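Local coordinates for protein CmeC (Campylobacter jejuni, PDB 4MT4) that forms a trimeric outer membrane channel of the outer membrane factor family, through which substrates are probably expelled from the cell in efflux, at the interface of chains A and B. Numbering follows the deposited sequence. Chains: chain A/B, CmeC.

Contact 1: the interface of chains A and B. Residues chain A 363, 366-367; chain B 58, 234, 237-238, 240, 243.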
loop_
_atom_site.group_PDB
_atom_site.type_symbol
_atom_site.label_atom_id
_atom_site.label_comp_id
_atom_site.label_asym_id
_atom_site.label_seq_id
_atom_site.Cartn_x
_atom_site.Cartn_y
_atom_site.Cartn_z
ATOM N N ILE A 363 -5.123 9.768 -17.409
ATOM C CA ILE A 363 -4.986 11.088 -16.802
ATOM C C ILE A 363 -3.624 11.264 -16.139
ATOM O O ILE A 363 -2.953 12.281 -16.333
ATOM C CB ILE A 363 -6.086 11.342 -15.747
ATOM C CG1 ILE A 363 -7.476 11.198 -16.369
ATOM C CG2 ILE A 363 -5.922 12.715 -15.119
ATOM C CD1 ILE A 363 -7.691 12.036 -17.607
ATOM N N PHE A 366 -0.696 11.527 -18.754
ATOM C CA PHE A 366 -0.655 12.861 -19.346
ATOM C C PHE A 366 -0.181 13.905 -18.340
ATOM O O PHE A 366 0.393 14.927 -18.717
ATOM C CB PHE A 366 -2.034 13.245 -19.891
ATOM C CG PHE A 366 -2.279 12.782 -21.299
ATOM C CD1 PHE A 366 -2.262 11.434 -21.614
ATOM C CD2 PHE A 366 -2.536 13.698 -22.307
ATOM C CE1 PHE A 366 -2.488 11.007 -22.911
ATOM C CE2 PHE A 366 -2.767 13.278 -23.602
ATOM C CZ PHE A 366 -2.740 11.930 -23.906
ATOM N N GLY A 367 -0.428 13.642 -17.061
ATOM C CA GLY A 367 0.038 14.519 -16.006
ATOM C C GLY A 367 1.536 14.377 -15.828
ATOM O O GLY A 367 2.243 15.360 -15.622
ATOM N N ASN B 58 -11.795 10.085 -10.567
ATOM C CA ASN B 58 -11.930 8.653 -10.811
ATOM C C ASN B 58 -11.968 7.814 -9.537
ATOM O O ASN B 58 -12.600 6.759 -9.508
ATOM C CB ASN B 58 -10.796 8.172 -11.716
ATOM C CG ASN B 58 -10.966 8.629 -13.152
ATOM O OD1 ASN B 58 -12.036 8.477 -13.741
ATOM N ND2 ASN B 58 -9.914 9.206 -13.718
ATOM N N ILE B 234 -4.918 16.296 -12.299
ATOM C CA ILE B 234 -5.190 14.872 -12.135
ATOM C C ILE B 234 -6.425 14.647 -11.261
ATOM O O ILE B 234 -7.171 13.684 -11.450
ATOM C CB ILE B 234 -3.968 14.142 -11.524
ATOM C CG1 ILE B 234 -2.778 14.201 -12.486
ATOM C CG2 ILE B 234 -4.295 12.693 -11.203
ATOM C CD1 ILE B 234 -1.564 13.423 -12.014
ATOM N N SER B 237 -9.742 16.977 -13.729
ATOM C CA SER B 237 -9.944 17.115 -15.170
ATOM C C SER B 237 -10.137 15.792 -15.908
ATOM O O SER B 237 -9.560 14.769 -15.541
ATOM C CB SER B 237 -8.765 17.870 -15.791
ATOM O OG SER B 237 -8.968 18.068 -17.179
ATOM N N ASN B 238 -10.959 15.831 -16.955
ATOM C CA ASN B 238 -11.128 14.699 -17.863
ATOM C C ASN B 238 -10.762 15.101 -19.288
ATOM O O ASN B 238 -11.006 14.359 -20.242
ATOM C CB ASN B 238 -12.562 14.171 -17.821
ATOM C CG ASN B 238 -13.568 15.171 -18.356
ATOM O OD1 ASN B 238 -13.392 16.382 -18.219
ATOM N ND2 ASN B 238 -14.632 14.669 -18.974
ATOM N N LEU B 240 -7.751 16.003 -21.828
ATOM C CA LEU B 240 -6.321 15.757 -21.988
ATOM C C LEU B 240 -5.546 17.016 -22.368
ATOM O O LEU B 240 -4.387 17.181 -21.980
ATOM C CB LEU B 240 -6.088 14.667 -23.035
ATOM C CG LEU B 240 -6.674 13.297 -22.684
ATOM C CD1 LEU B 240 -6.336 12.274 -23.754
ATOM C CD2 LEU B 240 -6.179 12.837 -21.320
ATOM N N ILE B 243 -5.195 19.117 -19.242
ATOM C CA ILE B 243 -4.137 18.532 -18.429
ATOM C C ILE B 243 -2.765 18.914 -18.965
ATOM O O ILE B 243 -1.859 19.230 -18.199
ATOM C CB ILE B 243 -4.263 16.997 -18.379
ATOM C CG1 ILE B 243 -5.543 16.596 -17.646
ATOM C CG2 ILE B 243 -3.045 16.368 -17.710
ATOM C CD1 ILE B 243 -5.911 15.151 -17.829
#
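In the long alpha-helical barrel of this outer membrane channel, A:Ile363 of helix 339-405 fits between the end of helix 201-236 and the short helix 240-245 of chain B, and A:Phe366, about a turn on, lies against helix 240-245. A:Ile363 gives up the most surface of the patch, 79 Å². Its CG2 branch lies anti to the backbone N, and the other branch, beside that N (chi1 -57°), carries CD1 toward the turn after helix 201-236. The two branch ends straddle the tip of B:Ile243: CD1 of A:Ile363 and CD1 of B:Ile243 meet at 3.6 Å, with the two side chains at roughly a right angle. CG2 of A:Ile363 also rests on CA of B:Ile234, 3.8 Å away, so backbone as well as side chain lines the groove. The CG2 branch of B:Ile243 turns the other way, toward the backbone where A:Phe366 joins A:Gly367, and lies 3.8 Å from N of A:Gly367. No polar pair bridges the chains here; shape and apolar packing carry the contact. B:Leu240 covers one face of the A:Phe366 ring, its CD2 methyl 3.9 Å from the ring centroid and displaced toward the rim, while its CD1 reaches CZ of the same ring at 3.6 Å.

Contact 2: the interface of chains A and B. Residues chain A 15-17, 20, 264, 369-370; chain B 244-245.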
loop_
_atom_site.group_PDB
_atom_site.type_symbol
_atom_site.label_atom_id
_atom_site.label_comp_id
_atom_site.label_asym_id
_atom_site.label_seq_id
_atom_site.Cartn_x
_atom_site.Cartn_y
_atom_site.Cartn_z
ATOM N N SER A 15 -3.995 17.612 -28.657
ATOM C CA SER A 15 -3.176 18.307 -29.640
ATOM C C SER A 15 -1.691 18.110 -29.355
ATOM O O SER A 15 -1.291 17.936 -28.204
ATOM C CB SER A 15 -3.512 19.799 -29.656
ATOM O OG SER A 15 -4.886 20.007 -29.936
ATOM N N ILE A 16 -0.878 18.137 -30.407
ATOM C CA ILE A 16 0.569 18.027 -30.254
ATOM C C ILE A 16 1.216 19.412 -30.214
ATOM O O ILE A 16 0.729 20.357 -30.839
ATOM C CB ILE A 16 1.206 17.193 -31.390
ATOM C CG1 ILE A 16 1.021 17.884 -32.743
ATOM C CG2 ILE A 16 0.624 15.784 -31.414
ATOM C CD1 ILE A 16 1.670 17.154 -33.896
ATOM N N ASP A 17 2.312 19.526 -29.470
ATOM C CA ASP A 17 3.001 20.800 -29.306
ATOM C C ASP A 17 4.431 20.568 -28.828
ATOM O O ASP A 17 4.675 20.394 -27.636
ATOM C CB ASP A 17 2.242 21.696 -28.324
ATOM C CG ASP A 17 2.874 23.064 -28.169
ATOM O OD1 ASP A 17 3.510 23.544 -29.131
ATOM O OD2 ASP A 17 2.729 23.665 -27.083
ATOM N N LEU A 20 6.562 22.474 -25.919
ATOM C CA LEU A 20 6.212 22.297 -24.512
ATOM C C LEU A 20 7.423 21.981 -23.635
ATOM O O LEU A 20 7.500 22.427 -22.492
ATOM C CB LEU A 20 5.166 21.190 -24.366
ATOM C CG LEU A 20 4.608 20.966 -22.960
ATOM C CD1 LEU A 20 4.071 22.267 -22.377
ATOM C CD2 LEU A 20 3.527 19.897 -22.973
ATOM N N ILE A 264 4.508 15.893 -26.579
ATOM C CA ILE A 264 3.819 14.613 -26.453
ATOM C C ILE A 264 3.664 13.948 -27.821
ATOM O O ILE A 264 3.423 14.614 -28.828
ATOM C CB ILE A 264 2.437 14.778 -25.773
ATOM C CG1 ILE A 264 1.776 13.411 -25.559
ATOM C CG2 ILE A 264 1.539 15.714 -26.572
ATOM C CD1 ILE A 264 0.512 13.463 -24.740
ATOM N N ILE A 369 3.648 13.354 -18.181
ATOM C CA ILE A 369 4.276 13.875 -19.390
ATOM C C ILE A 369 4.434 15.392 -19.325
ATOM O O ILE A 369 5.477 15.930 -19.701
ATOM C CB ILE A 369 3.466 13.495 -20.649
ATOM C CG1 ILE A 369 3.474 11.978 -20.848
ATOM C CG2 ILE A 369 4.023 14.179 -21.886
ATOM C CD1 ILE A 369 2.671 11.521 -22.041
ATOM N N ARG A 370 3.403 16.075 -18.837
ATOM C CA ARG A 370 3.449 17.528 -18.723
ATOM C C ARG A 370 4.567 17.980 -17.794
ATOM O O ARG A 370 5.390 18.815 -18.166
ATOM C CB ARG A 370 2.120 18.088 -18.218
ATOM C CG ARG A 370 2.154 19.597 -18.013
ATOM C CD ARG A 370 0.911 20.121 -17.320
ATOM N NE ARG A 370 0.824 21.576 -17.391
ATOM C CZ ARG A 370 -0.302 22.266 -17.235
ATOM N NH1 ARG A 370 -1.444 21.632 -17.003
ATOM N NH2 ARG A 370 -0.288 23.589 -17.317
ATOM N N LEU B 244 -2.625 18.905 -20.285
ATOM C CA LEU B 244 -1.337 19.153 -20.921
ATOM C C LEU B 244 -0.927 20.625 -20.965
ATOM O O LEU B 244 0.219 20.959 -20.662
ATOM C CB LEU B 244 -1.342 18.597 -22.347
ATOM C CG LEU B 244 -0.916 17.144 -22.551
ATOM C CD1 LEU B 244 -1.099 16.735 -24.004
ATOM C CD2 LEU B 244 0.529 16.958 -22.124
ATOM N N TYR B 245 -1.850 21.502 -21.346
ATOM C CA TYR B 245 -1.466 22.862 -21.714
ATOM C C TYR B 245 -2.091 23.978 -20.874
ATOM O O TYR B 245 -1.510 25.056 -20.748
ATOM C CB TYR B 245 -1.790 23.099 -23.192
ATOM C CG TYR B 245 -1.189 22.062 -24.114
ATOM C CD1 TYR B 245 0.188 21.979 -24.295
ATOM C CD2 TYR B 245 -1.995 21.164 -24.804
ATOM C CE1 TYR B 245 0.742 21.030 -25.134
ATOM C CE2 TYR B 245 -1.449 20.213 -25.646
ATOM C CZ TYR B 245 -0.081 20.150 -25.808
ATOM O OH TYR B 245 0.468 19.206 -26.644
HETATM O O HOH W 1 3.245 18.559 -26.258
#
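B:Tyr245 reaches across with its phenol tip into the N-terminal segment of chain A, and its OH donates a hydrogen bond to the backbone O of A:Ser15 at 2.7 Å. That carbonyl oxygen lies in the ring plane, at the edge of the phenol, whereas the hydroxyl stands above the carbonyl plane, 37° out of it. The same OH is 2.9 Å from a water, and this water extends the grip to two further backbone groups of chain A: O of A:Asp17 at 2.7 Å and N of A:Ile264 at 3.0 Å. One hydroxyl thereby ties together two separate stretches of the neighbouring chain. Around the ring, CB of A:Asp17 approaches CE1 of B:Tyr245 to 3.6 Å, and the CD2 methyl of A:Leu20 touches the same ring carbon. The A:Asp17 carboxylate is turned 54° from the ring plane. Next to the phenol, CD1 of B:Leu244 packs on A:Ile264, 3.7 Å from its CD1. On the other side of B:Leu244, the extended A:Arg370 chain, with CG anti to the backbone N (chi1 177°), brings its guanidinium under O of B:Leu244, which lies above the plane, offset toward the rim, a face contact and not a hydrogen bond. Behind these contacts, CB of B:Leu244 lies over one face of the B:Tyr245 ring, offset toward the rim, and probably helps to restrict its rotation. The site joins the end of chain B's short helix 240-245 to loops of chain A and to the flank of its helix 339-405.

Contact 3: the interface of chains A and B. Residues chain A 346, 349-350, 353; chain B 68-69, 72-73, 76.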
loop_
_atom_site.group_PDB
_atom_site.type_symbol
_atom_site.label_atom_id
_atom_site.label_comp_id
_atom_site.label_asym_id
_atom_site.label_seq_id
_atom_site.Cartn_x
_atom_site.Cartn_y
_atom_site.Cartn_z
ATOM N N LEU A 346 -23.104 -7.518 -11.564
ATOM C CA LEU A 346 -21.807 -7.471 -10.897
ATOM C C LEU A 346 -20.662 -7.531 -11.906
ATOM O O LEU A 346 -19.639 -6.866 -11.740
ATOM C CB LEU A 346 -21.688 -8.620 -9.892
ATOM C CG LEU A 346 -20.402 -8.712 -9.068
ATOM C CD1 LEU A 346 -20.102 -7.388 -8.377
ATOM C CD2 LEU A 346 -20.496 -9.849 -8.055
ATOM N N LEU A 349 -20.358 -4.227 -13.618
ATOM C CA LEU A 349 -19.763 -3.256 -12.710
ATOM C C LEU A 349 -18.253 -3.446 -12.608
ATOM O O LEU A 349 -17.512 -2.483 -12.410
ATOM C CB LEU A 349 -20.410 -3.360 -11.328
ATOM C CG LEU A 349 -21.854 -2.860 -11.255
ATOM C CD1 LEU A 349 -22.515 -3.294 -9.955
ATOM C CD2 LEU A 349 -21.909 -1.344 -11.416
ATOM N N ASN A 350 -17.803 -4.689 -12.747
ATOM C CA ASN A 350 -16.375 -4.985 -12.749
ATOM C C ASN A 350 -15.706 -4.420 -13.994
ATOM O O ASN A 350 -14.546 -4.011 -13.960
ATOM C CB ASN A 350 -16.132 -6.492 -12.658
ATOM C CG ASN A 350 -16.560 -7.073 -11.324
ATOM O OD1 ASN A 350 -16.796 -6.342 -10.362
ATOM N ND2 ASN A 350 -16.652 -8.396 -11.258
ATOM N N GLU A 353 -15.365 -0.675 -13.412
ATOM C CA GLU A 353 -14.204 -0.437 -12.562
ATOM C C GLU A 353 -12.917 -0.507 -13.377
ATOM O O GLU A 353 -11.989 0.271 -13.160
ATOM C CB GLU A 353 -14.164 -1.450 -11.416
ATOM C CG GLU A 353 -12.992 -1.269 -10.461
ATOM C CD GLU A 353 -13.011 -2.264 -9.316
ATOM O OE1 GLU A 353 -14.017 -2.991 -9.173
ATOM O OE2 GLU A 353 -12.020 -2.318 -8.558
ATOM N N GLU B 68 -22.139 0.092 -5.786
ATOM C CA GLU B 68 -23.060 -0.601 -6.680
ATOM C C GLU B 68 -22.781 -2.100 -6.697
ATOM O O GLU B 68 -23.698 -2.912 -6.828
ATOM C CB GLU B 68 -22.965 -0.032 -8.096
ATOM C CG GLU B 68 -23.481 1.394 -8.229
ATOM C CD GLU B 68 -23.350 1.930 -9.640
ATOM O OE1 GLU B 68 -22.221 1.933 -10.175
ATOM O OE2 GLU B 68 -24.377 2.347 -10.215
ATOM N N GLN B 69 -21.508 -2.460 -6.567
ATOM C CA GLN B 69 -21.107 -3.860 -6.500
ATOM C C GLN B 69 -21.645 -4.518 -5.236
ATOM O O GLN B 69 -22.085 -5.668 -5.261
ATOM C CB GLN B 69 -19.583 -3.985 -6.552
ATOM C CG GLN B 69 -18.976 -3.646 -7.905
ATOM C CD GLN B 69 -17.470 -3.480 -7.848
ATOM O OE1 GLN B 69 -16.910 -3.139 -6.807
ATOM N NE2 GLN B 69 -16.807 -3.723 -8.972
ATOM N N ALA B 72 -25.223 -5.202 -5.640
ATOM C CA ALA B 72 -25.425 -6.355 -6.510
ATOM C C ALA B 72 -25.268 -7.656 -5.729
ATOM O O ALA B 72 -26.045 -8.592 -5.908
ATOM C CB ALA B 72 -24.452 -6.315 -7.680
ATOM N N GLN B 73 -24.259 -7.704 -4.864
ATOM C CA GLN B 73 -24.015 -8.877 -4.033
ATOM C C GLN B 73 -25.156 -9.064 -3.044
ATOM O O GLN B 73 -25.513 -10.186 -2.692
ATOM C CB GLN B 73 -22.685 -8.748 -3.286
ATOM C CG GLN B 73 -22.331 -9.962 -2.436
ATOM C CD GLN B 73 -22.217 -11.233 -3.254
ATOM O OE1 GLN B 73 -21.577 -11.255 -4.307
ATOM N NE2 GLN B 73 -22.847 -12.299 -2.776
ATOM N N ILE B 76 -27.881 -10.780 -4.889
ATOM C CA ILE B 76 -27.551 -12.189 -5.070
ATOM C C ILE B 76 -27.915 -13.000 -3.830
ATOM O O ILE B 76 -28.515 -14.070 -3.926
ATOM C CB ILE B 76 -26.051 -12.382 -5.374
ATOM C CG1 ILE B 76 -25.678 -11.719 -6.700
ATOM C CG2 ILE B 76 -25.698 -13.859 -5.412
ATOM C CD1 ILE B 76 -24.204 -11.822 -7.039
#
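B:Gln69 runs as an extended arm along chain A, passing A:Leu346 and A:Leu349 before its amide reaches A:Asn350 and A:Glu353. With CG anti to the carbonyl carbon (chi1 -70°), the extended chain carries the amide to the A:Glu353 carboxylate; the two side chains cross at about a right angle. NE2 donates to the carboxylate oxygen OE1 of A:Glu353 at 2.9 Å, a fairly straight bond with 165° at the hydrogen. OE1 lies close to the amide plane and is approached nearly along its own C-O axis, although carboxylate and amide planes are 57° apart. OD1 of A:Asn350 is also near, 3.0 Å from NE2 of B:Gln69, but the N-H points away from it and no hydrogen bond forms. The aliphatic stem is packed too: CG of B:Gln69 touches CB of A:Leu349 at 3.7 Å, and CD1 of A:Leu346 comes against CB and CG of B:Gln69. A:Leu349 then crosses B:Glu68 at roughly a right angle, its CD2 resting 3.7 Å from CB of B:Glu68 and its CD1 pointing to that residue's backbone O. Apolar packing along the stem thus leads to a polar tip where helix 58-79 of chain B runs beside the early turns of chain A's long helix 339-405.

Contact 4: the interface of chains A and B. Residues chain A 384-385, 388-389, 392-393; chain B 208-209, 212-213.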
loop_
_atom_site.group_PDB
_atom_site.type_symbol
_atom_site.label_atom_id
_atom_site.label_comp_id
_atom_site.label_asym_id
_atom_site.label_seq_id
_atom_site.Cartn_x
_atom_site.Cartn_y
_atom_site.Cartn_z
ATOM N N ASP A 384 22.519 26.423 -15.733
ATOM C CA ASP A 384 23.300 27.620 -16.031
ATOM C C ASP A 384 23.334 28.570 -14.837
ATOM O O ASP A 384 24.368 29.168 -14.540
ATOM C CB ASP A 384 22.736 28.344 -17.257
ATOM C CG ASP A 384 22.958 27.572 -18.544
ATOM O OD1 ASP A 384 23.927 26.785 -18.607
ATOM O OD2 ASP A 384 22.167 27.752 -19.495
ATOM N N ASN A 385 22.199 28.705 -14.157
ATOM C CA ASN A 385 22.098 29.588 -12.999
ATOM C C ASN A 385 22.998 29.132 -11.856
ATOM O O ASN A 385 23.730 29.933 -11.275
ATOM C CB ASN A 385 20.652 29.673 -12.512
ATOM C CG ASN A 385 19.713 30.232 -13.562
ATOM O OD1 ASN A 385 20.118 31.009 -14.425
ATOM N ND2 ASN A 385 18.447 29.838 -13.490
ATOM N N ALA A 388 26.818 29.489 -12.809
ATOM C CA ALA A 388 27.297 30.864 -12.750
ATOM C C ALA A 388 27.352 31.366 -11.310
ATOM O O ALA A 388 28.234 32.148 -10.950
ATOM C CB ALA A 388 26.414 31.766 -13.597
ATOM N N SER A 389 26.408 30.910 -10.491
ATOM C CA SER A 389 26.363 31.289 -9.083
ATOM C C SER A 389 27.585 30.760 -8.336
ATOM O O SER A 389 28.191 31.473 -7.535
ATOM C CB SER A 389 25.080 30.771 -8.430
ATOM O OG SER A 389 25.019 31.125 -7.059
ATOM N N SER A 392 30.674 32.721 -9.332
ATOM C CA SER A 392 30.673 34.045 -8.723
ATOM C C SER A 392 31.071 33.978 -7.254
ATOM O O SER A 392 31.896 34.766 -6.796
ATOM C CB SER A 392 29.300 34.700 -8.862
ATOM O OG SER A 392 28.967 34.892 -10.225
ATOM N N TYR A 393 30.483 33.038 -6.520
ATOM C CA TYR A 393 30.789 32.870 -5.103
ATOM C C TYR A 393 32.218 32.380 -4.899
ATOM O O TYR A 393 32.824 32.632 -3.859
ATOM C CB TYR A 393 29.805 31.900 -4.442
ATOM C CG TYR A 393 28.496 32.540 -4.030
ATOM C CD1 TYR A 393 28.445 33.441 -2.974
ATOM C CD2 TYR A 393 27.313 32.239 -4.692
ATOM C CE1 TYR A 393 27.254 34.029 -2.592
ATOM C CE2 TYR A 393 26.116 32.822 -4.317
ATOM C CZ TYR A 393 26.093 33.717 -3.265
ATOM O OH TYR A 393 24.909 34.303 -2.883
ATOM N N ARG B 208 26.394 39.797 -9.191
ATOM C CA ARG B 208 26.190 38.709 -10.140
ATOM C C ARG B 208 25.771 37.426 -9.428
ATOM O O ARG B 208 24.875 36.718 -9.888
ATOM C CB ARG B 208 27.457 38.468 -10.961
ATOM C CG ARG B 208 27.388 37.251 -11.867
ATOM C CD ARG B 208 28.175 37.459 -13.152
ATOM N NE ARG B 208 27.292 37.557 -14.310
ATOM C CZ ARG B 208 26.905 36.519 -15.045
ATOM N NH1 ARG B 208 27.329 35.297 -14.746
ATOM N NH2 ARG B 208 26.097 36.699 -16.080
ATOM N N ALA B 209 26.424 37.135 -8.306
ATOM C CA ALA B 209 26.075 35.978 -7.487
ATOM C C ALA B 209 24.635 36.088 -7.008
ATOM O O ALA B 209 23.901 35.101 -6.972
ATOM C CB ALA B 209 27.023 35.853 -6.303
ATOM N N GLU B 212 22.235 35.379 -10.070
ATOM C CA GLU B 212 22.113 33.963 -10.398
ATOM C C GLU B 212 21.370 33.190 -9.314
ATOM O O GLU B 212 20.615 32.263 -9.613
ATOM C CB GLU B 212 23.494 33.343 -10.623
ATOM C CG GLU B 212 24.341 34.054 -11.672
ATOM C CD GLU B 212 23.749 33.980 -13.071
ATOM O OE1 GLU B 212 22.929 33.076 -13.338
ATOM O OE2 GLU B 212 24.114 34.830 -13.911
ATOM N N SER B 213 21.589 33.569 -8.058
ATOM C CA SER B 213 20.906 32.931 -6.938
ATOM C C SER B 213 19.402 33.153 -7.028
ATOM O O SER B 213 18.614 32.233 -6.820
ATOM C CB SER B 213 21.436 33.462 -5.606
ATOM O OG SER B 213 20.753 32.876 -4.510
#
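Both backbones are regular helix here, A:Asn385 to A:Tyr393 within helix 339-405 and B:Arg208 to B:Ser213 within helix 201-236, and the small side chains between them probably allow a close approach. The B:Glu212 side chain bends at chi2 (-65°), bringing its aliphatic part and carboxyl carbon over the methyl of A:Ala388. CB of A:Ala388 is 3.5 Å from CD of B:Glu212, and CB of A:Ser389 packs 3.7 Å from CB of B:Glu212. OE1 of B:Glu212 faces OD1 of A:Asn385, oxygen to oxygen, with amide and carboxylate planes 38° apart, so the pair as modelled makes no hydrogen bond. The other carboxylate oxygen, OE2, stays with its own chain: 3.4 Å from NH1 of B:Arg208, it forms a long salt bridge made over the guanidinium face instead of along its N-H groups, which may help keep both bent side chains in place. A turn farther along, A:Ser392 lies against chain B by its CB, 3.6 Å from CB of B:Ala209. Its OG, beside the backbone N (chi1 -62°), is turned back to donate to O of A:Ala388 at 2.9 Å, so this hydroxyl is satisfied within its own helix even though it touches the B:Arg208 stem. No polar pair links the chains in this patch. The CB methyl of B:Ala209 caps one face of the A:Tyr393 ring, 3.8 Å from the ring centroid and shifted toward the rim.

Helix 339-405 of chain A takes part in all four contacts, which follow one seam between neighbouring subunits. Contact 1 and contact 2 are neighbours, their C-alpha centres about 12 Å apart, and share the short helix 240-245 of chain B. Contact 3 lies about 26 Å from contact 1 and shares helix 58-79 with it; contact 4, about 37 Å from contact 1, shares helix 201-236. Contacts 3 and 4 are about 61 Å apart. One long helix thus meets several elements of its neighbour along its length, and repetition of this seam around the three copies would close the channel wall.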